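Local coordinates for protein glutathione S-transferase (PDB 2DSA) that binds glutathione and probably acts as a bacterial glutathione transferase, reductively removing chlorine from metabolites of polychlorinated biphenyls, at residues H15-E20 with A68-V73; V28-D31 with K36-S39. One frame throughout, in Å; residues are numbered along the deposited sequence.

Contact 1 of 2, residues H15-E20 with A68-V73; sequences HIALRE and AIVQYV
V73 overlaps A17 and L18, its CG1 mainly on the alanine and its CG2 on the leucine. V73 CG1, placed anti to the backbone N (chi1 169°), lies 4.0 Å from A17 CB and also rests against the A17 carbonyl, 3.8 Å from A17 O. The other branch, V73 CG2, is 3.8 Å from L18 CD2, and the two side chains cross at about a right angle. One turn earlier, V70 CG1 adds a looser touch on the same alanine, 4.4 Å from A17 CB. These segments belong to helices 12-21 and 66-76 of the thioredoxin-like N-terminal domain of a glutathione transferase, which run almost exactly parallel here (3°) with their axes 9.6 Å apart. The small A17 lets the valine reach the helix backbone, and all the side chains that meet are aliphatic. Around them, V153 of helix 153-163 touches both A17 and V70, tying the pair to the helical domain, while F25 packs on L18. On helix 12-21 itself, R19 NE donates a nearly straight bond of 3.0 Å to H15 NE2, in the guanidinium plane but tilted 24° from the imidazole plane, and H15 ND1 is bonded to E198. Elsewhere on helix 66-76, the ring of Y72 meets Y92 of the second subunit edge-to-face.

Contact 2 of 2, residues V28-D31 with K36-S39; sequences VQVD and KTAS
T37 turns its side chain to the same face of the sheet as V30, its partner in an antiparallel non-hydrogen-bonded pair. T37 CB lies 4.0 Å from V28 CG1, the branch that chi1 of 180° sets anti to the backbone N of V28, and is also near the Q29 carbonyl. Beyond CB the side chain forks. The methyl T37 CG2 lies 4.4 Å from V30 CG2, and this apolar side is backed by Y4 and Y43, which both touch V30 and T37. The hydroxyl OG1 stays with its own arm of the hairpin: chi1 of 74° holds it between the backbone N and the carbonyl carbon, where it accepts weak bonds from the N-H groups of S39 and Q41, as the strand gives way to a turn. The two segments are the arms of the short hairpin formed by strands 26-31 and 36-37, the latter an edge strand of the sheet within this chain. D31 N donates to K36 O at 2.8 Å, nearly straight at the hydrogen though tilted 22° from the carbonyl plane, and T37 CA makes a CA-H...O contact of 3.3 Å with Q29 O. D31 OD1 bonds to S34 N in the connecting loop. Polar joining of the arms thus falls to main-chain groups, and the charged ends of D31 and K36, which lead away from the opposite arm, take no part in it.

In the fold
Both contacts belong to the thioredoxin-like N-terminal domain, yet they share no segment and do not touch; their centres are 20 Å apart. Contact 1 is buried core, joining two helices distant in sequence, whereas contact 2 lies toward the surface and closes a local hairpin at one margin of the sheet. The chain leads directly from helix 12-21 of contact 1 into strand 26-31 of contact 2. Their chemistry follows their place: aliphatic side chains carry the helix pair, with no polar bond between the segments, while main-chain polar groups do much of the work in the hairpin. The side chain of V70 is about 9 Å, and that of V30 about 7 Å, from a bound glutathione.

Contact 1 of 2, residues H15-E20 with A68-V73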
ATOM      1  N   HIS A  15      14.777  -1.578  -8.302  1.00 32.65           N
ATOM      2  CA  HIS A  15      16.054  -1.478  -9.038  1.00 33.30           C
ATOM      3  C   HIS A  15      17.078  -0.658  -8.242  1.00 33.47           C
ATOM      4  O   HIS A  15      18.152  -1.148  -7.909  1.00 33.94           O
ATOM      5  CB  HIS A  15      15.833  -0.857 -10.424  1.00 33.23           C
ATOM      6  CG  HIS A  15      17.033  -0.913 -11.323  1.00 34.96           C
ATOM      7  ND1 HIS A  15      16.966  -0.608 -12.663  1.00 35.23           N
ATOM      8  CD2 HIS A  15      18.326  -1.249 -11.077  1.00 35.29           C
ATOM      9  CE1 HIS A  15      18.167  -0.735 -13.202  1.00 36.71           C
ATOM     10  NE2 HIS A  15      19.008  -1.126 -12.261  1.00 35.67           N
ATOM     11  N   ILE A  16      16.736   0.586  -7.917  1.00 33.81           N
ATOM     12  CA  ILE A  16      17.620   1.432  -7.106  1.00 33.16           C
ATOM     13  C   ILE A  16      17.956   0.775  -5.765  1.00 32.78           C
ATOM     14  O   ILE A  16      19.104   0.828  -5.330  1.00 33.17           O
ATOM     15  CB  ILE A  16      17.013   2.854  -6.883  1.00 33.20           C
ATOM     16  CG1 ILE A  16      17.029   3.667  -8.185  1.00 33.22           C
ATOM     17  CG2 ILE A  16      17.758   3.616  -5.784  1.00 32.42           C
ATOM     18  CD1 ILE A  16      16.046   4.896  -8.179  1.00 32.65           C
ATOM     19  N   ALA A  17      16.962   0.182  -5.098  1.00 32.52           N
ATOM     20  CA  ALA A  17      17.186  -0.459  -3.789  1.00 32.35           C
ATOM     21  C   ALA A  17      18.201  -1.604  -3.882  1.00 32.32           C
ATOM     22  O   ALA A  17      19.097  -1.719  -3.039  1.00 31.42           O
ATOM     23  CB  ALA A  17      15.868  -0.956  -3.167  1.00 32.17           C
ATOM     24  N   LEU A  18      18.042  -2.453  -4.896  1.00 32.57           N
ATOM     25  CA  LEU A  18      18.995  -3.544  -5.156  1.00 33.65           C
ATOM     26  C   LEU A  18      20.434  -3.042  -5.308  1.00 34.41           C
ATOM     27  O   LEU A  18      21.360  -3.648  -4.760  1.00 35.82           O
ATOM     28  CB  LEU A  18      18.582  -4.346  -6.393  1.00 33.28           C
ATOM     29  CG  LEU A  18      17.343  -5.227  -6.216  1.00 32.97           C
ATOM     30  CD1 LEU A  18      16.691  -5.579  -7.546  1.00 30.89           C
ATOM     31  CD2 LEU A  18      17.701  -6.493  -5.436  1.00 35.34           C
ATOM     32  N   ARG A  19      20.619  -1.934  -6.027  1.00 35.03           N
ATOM     33  CA  ARG A  19      21.948  -1.334  -6.224  1.00 35.90           C
ATOM     34  C   ARG A  19      22.473  -0.684  -4.963  1.00 36.08           C
ATOM     35  O   ARG A  19      23.660  -0.782  -4.668  1.00 36.39           O
ATOM     36  CB  ARG A  19      21.931  -0.312  -7.363  1.00 36.12           C
ATOM     37  CG  ARG A  19      21.682  -0.956  -8.689  1.00 35.99           C
ATOM     38  CD  ARG A  19      21.964  -0.016  -9.820  1.00 38.02           C
ATOM     39  NE  ARG A  19      21.698  -0.703 -11.083  1.00 42.08           N
ATOM     40  CZ  ARG A  19      22.623  -1.287 -11.843  1.00 43.83           C
ATOM     41  NH1 ARG A  19      23.909  -1.241 -11.502  1.00 44.52           N
ATOM     42  NH2 ARG A  19      22.256  -1.903 -12.961  1.00 45.41           N
ATOM     43  N   GLU A  20      21.586  -0.031  -4.219  1.00 35.87           N
ATOM     44  CA  GLU A  20      21.939   0.506  -2.914  1.00 36.69           C
ATOM     45  C   GLU A  20      22.413  -0.613  -1.977  1.00 36.70           C
ATOM     46  O   GLU A  20      23.371  -0.437  -1.231  1.00 36.03           O
ATOM     47  CB  GLU A  20      20.764   1.280  -2.290  1.00 36.77           C
ATOM     48  CG  GLU A  20      20.488   2.649  -2.901  1.00 38.32           C
ATOM     49  CD  GLU A  20      21.545   3.710  -2.565  1.00 41.29           C
ATOM     50  OE1 GLU A  20      22.317   3.565  -1.588  1.00 41.51           O
ATOM     51  OE2 GLU A  20      21.600   4.722  -3.289  1.00 44.27           O
ATOM     52  N   ALA A  68       6.461  -4.441  -0.487  1.00 28.47           N
ATOM     53  CA  ALA A  68       6.949  -5.758  -0.036  1.00 28.89           C
ATOM     54  C   ALA A  68       8.363  -6.079  -0.563  1.00 28.30           C
ATOM     55  O   ALA A  68       9.260  -6.478   0.202  1.00 28.34           O
ATOM     56  CB  ALA A  68       5.965  -6.853  -0.455  1.00 28.11           C
ATOM     57  N   ILE A  69       8.551  -5.893  -1.867  1.00 28.82           N
ATOM     58  CA  ILE A  69       9.859  -6.098  -2.518  1.00 28.16           C
ATOM     59  C   ILE A  69      10.981  -5.280  -1.875  1.00 28.50           C
ATOM     60  O   ILE A  69      12.028  -5.831  -1.551  1.00 28.36           O
ATOM     61  CB  ILE A  69       9.802  -5.841  -4.037  1.00 28.34           C
ATOM     62  CG1 ILE A  69       8.956  -6.917  -4.718  1.00 27.32           C
ATOM     63  CG2 ILE A  69      11.241  -5.761  -4.684  1.00 27.64           C
ATOM     64  CD1 ILE A  69       8.322  -6.454  -6.050  1.00 25.22           C
ATOM     65  N   VAL A  70      10.764  -3.980  -1.684  1.00 28.53           N
ATOM     66  CA  VAL A  70      11.834  -3.118  -1.199  1.00 28.88           C
ATOM     67  C   VAL A  70      12.204  -3.417   0.263  1.00 28.98           C
ATOM     68  O   VAL A  70      13.338  -3.199   0.669  1.00 29.38           O
ATOM     69  CB  VAL A  70      11.610  -1.579  -1.519  1.00 29.35           C
ATOM     70  CG1 VAL A  70      11.468  -1.381  -3.028  1.00 28.86           C
ATOM     71  CG2 VAL A  70      10.392  -0.958  -0.767  1.00 26.74           C
ATOM     72  N   GLN A  71      11.252  -3.950   1.029  1.00 29.26           N
ATOM     73  CA  GLN A  71      11.520  -4.398   2.397  1.00 29.00           C
ATOM     74  C   GLN A  71      12.331  -5.710   2.419  1.00 29.25           C
ATOM     75  O   GLN A  71      13.257  -5.849   3.208  1.00 28.48           O
ATOM     76  CB  GLN A  71      10.214  -4.546   3.195  1.00 28.85           C
ATOM     77  CG  GLN A  71       9.567  -3.195   3.556  1.00 28.06           C
ATOM     78  CD  GLN A  71       8.342  -3.358   4.413  1.00 27.67           C
ATOM     79  OE1 GLN A  71       8.442  -3.456   5.645  1.00 27.41           O
ATOM     80  NE2 GLN A  71       7.170  -3.424   3.773  1.00 27.13           N
ATOM     81  N   TYR A  72      11.961  -6.661   1.564  1.00 29.80           N
ATOM     82  CA  TYR A  72      12.747  -7.865   1.398  1.00 30.71           C
ATOM     83  C   TYR A  72      14.190  -7.485   1.053  1.00 30.60           C
ATOM     84  O   TYR A  72      15.124  -7.932   1.722  1.00 31.10           O
ATOM     85  CB  TYR A  72      12.133  -8.828   0.359  1.00 31.36           C
ATOM     86  CG  TYR A  72      13.048 -10.018   0.079  1.00 32.97           C
ATOM     87  CD1 TYR A  72      13.998  -9.958  -0.942  1.00 32.64           C
ATOM     88  CD2 TYR A  72      12.999 -11.172   0.867  1.00 32.37           C
ATOM     89  CE1 TYR A  72      14.871 -11.004  -1.186  1.00 33.76           C
ATOM     90  CE2 TYR A  72      13.869 -12.251   0.606  1.00 33.88           C
ATOM     91  CZ  TYR A  72      14.796 -12.142  -0.410  1.00 33.13           C
ATOM     92  OH  TYR A  72      15.666 -13.159  -0.672  1.00 35.93           O
ATOM     93  N   VAL A  73      14.357  -6.623   0.055  1.00 29.97           N
ATOM     94  CA  VAL A  73      15.670  -6.178  -0.390  1.00 30.02           C
ATOM     95  C   VAL A  73      16.514  -5.550   0.741  1.00 30.26           C
ATOM     96  O   VAL A  73      17.667  -5.955   0.986  1.00 29.64           O
ATOM     97  CB  VAL A  73      15.554  -5.226  -1.605  1.00 30.11           C
ATOM     98  CG1 VAL A  73      16.900  -4.556  -1.908  1.00 29.46           C
ATOM     99  CG2 VAL A  73      15.017  -5.969  -2.846  1.00 29.11           C
TER

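Contact 2 of 2, residues V28-D31 with K36-S39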
ATOM      1  N   VAL A  28      15.196  -8.102 -16.024  1.00 39.06           N
ATOM      2  CA  VAL A  28      14.422  -8.740 -17.076  1.00 39.20           C
ATOM      3  C   VAL A  28      13.357  -7.751 -17.508  1.00 40.02           C
ATOM      4  O   VAL A  28      12.414  -7.460 -16.754  1.00 39.87           O
ATOM      5  CB  VAL A  28      13.761 -10.095 -16.637  1.00 39.05           C
ATOM      6  CG1 VAL A  28      12.969 -10.692 -17.798  1.00 38.90           C
ATOM      7  CG2 VAL A  28      14.798 -11.098 -16.138  1.00 39.05           C
ATOM      8  N   GLN A  29      13.514  -7.227 -18.720  1.00 40.82           N
ATOM      9  CA  GLN A  29      12.599  -6.222 -19.245  1.00 41.60           C
ATOM     10  C   GLN A  29      11.258  -6.830 -19.610  1.00 41.94           C
ATOM     11  O   GLN A  29      11.181  -7.956 -20.101  1.00 42.29           O
ATOM     12  CB  GLN A  29      13.221  -5.499 -20.438  1.00 41.43           C
ATOM     13  CG  GLN A  29      12.582  -4.158 -20.751  1.00 41.72           C
ATOM     14  CD  GLN A  29      13.262  -3.420 -21.896  1.00 42.13           C
ATOM     15  OE1 GLN A  29      14.367  -3.768 -22.314  1.00 43.91           O
ATOM     16  NE2 GLN A  29      12.599  -2.392 -22.405  1.00 43.33           N
ATOM     17  N   VAL A  30      10.198  -6.079 -19.348  1.00 42.75           N
ATOM     18  CA  VAL A  30       8.846  -6.527 -19.647  1.00 43.15           C
ATOM     19  C   VAL A  30       8.223  -5.511 -20.596  1.00 43.88           C
ATOM     20  O   VAL A  30       8.295  -4.303 -20.347  1.00 43.89           O
ATOM     21  CB  VAL A  30       7.993  -6.683 -18.348  1.00 43.05           C
ATOM     22  CG1 VAL A  30       6.534  -7.037 -18.672  1.00 42.55           C
ATOM     23  CG2 VAL A  30       8.612  -7.734 -17.412  1.00 42.71           C
ATOM     24  N   ASP A  31       7.646  -5.999 -21.695  1.00 44.67           N
ATOM     25  CA  ASP A  31       6.854  -5.144 -22.579  1.00 45.71           C
ATOM     26  C   ASP A  31       5.453  -5.019 -21.990  1.00 45.56           C
ATOM     27  O   ASP A  31       4.660  -5.953 -22.064  1.00 45.70           O
ATOM     28  CB  ASP A  31       6.814  -5.709 -24.013  1.00 46.09           C
ATOM     29  CG  ASP A  31       6.122  -4.762 -25.011  1.00 48.59           C
ATOM     30  OD1 ASP A  31       4.949  -4.364 -24.794  1.00 52.21           O
ATOM     31  OD2 ASP A  31       6.750  -4.420 -26.031  1.00 52.39           O
ATOM     32  N   LYS A  36       4.967  -9.404 -22.642  1.00 47.32           N
ATOM     33  CA  LYS A  36       6.017 -10.385 -22.868  1.00 47.35           C
ATOM     34  C   LYS A  36       7.296  -9.900 -22.212  1.00 47.02           C
ATOM     35  O   LYS A  36       7.633  -8.717 -22.287  1.00 46.54           O
ATOM     36  CB  LYS A  36       6.258 -10.614 -24.367  1.00 47.38           C
ATOM     37  CG  LYS A  36       4.996 -10.804 -25.192  1.00 48.79           C
ATOM     38  CD  LYS A  36       4.176 -12.013 -24.737  1.00 51.23           C
ATOM     39  CE  LYS A  36       4.594 -13.272 -25.462  1.00 53.54           C
ATOM     40  NZ  LYS A  36       4.342 -13.143 -26.933  1.00 54.59           N
ATOM     41  N   THR A  37       7.997 -10.811 -21.553  1.00 47.06           N
ATOM     42  CA  THR A  37       9.321 -10.498 -21.053  1.00 47.43           C
ATOM     43  C   THR A  37      10.310 -10.386 -22.230  1.00 48.09           C
ATOM     44  O   THR A  37       9.915 -10.510 -23.402  1.00 48.07           O
ATOM     45  CB  THR A  37       9.810 -11.526 -20.020  1.00 47.23           C
ATOM     46  OG1 THR A  37      10.169 -12.747 -20.681  1.00 47.35           O
ATOM     47  CG2 THR A  37       8.742 -11.794 -18.969  1.00 45.93           C
ATOM     48  N   ALA A  38      11.579 -10.128 -21.912  1.00 48.57           N
ATOM     49  CA  ALA A  38      12.634 -10.018 -22.911  1.00 49.20           C
ATOM     50  C   ALA A  38      12.862 -11.350 -23.618  1.00 49.54           C
ATOM     51  O   ALA A  38      13.190 -11.377 -24.806  1.00 50.15           O
ATOM     52  CB  ALA A  38      13.932  -9.530 -22.267  1.00 49.16           C
ATOM     53  N   SER A  39      12.688 -12.449 -22.882  1.00 49.38           N
ATOM     54  CA  SER A  39      12.866 -13.787 -23.433  1.00 48.80           C
ATOM     55  C   SER A  39      11.647 -14.274 -24.227  1.00 48.41           C
ATOM     56  O   SER A  39      11.665 -15.374 -24.762  1.00 48.66           O
ATOM     57  CB  SER A  39      13.230 -14.790 -22.327  1.00 49.05           C
ATOM     58  OG  SER A  39      12.122 -15.096 -21.498  1.00 49.04           O
TER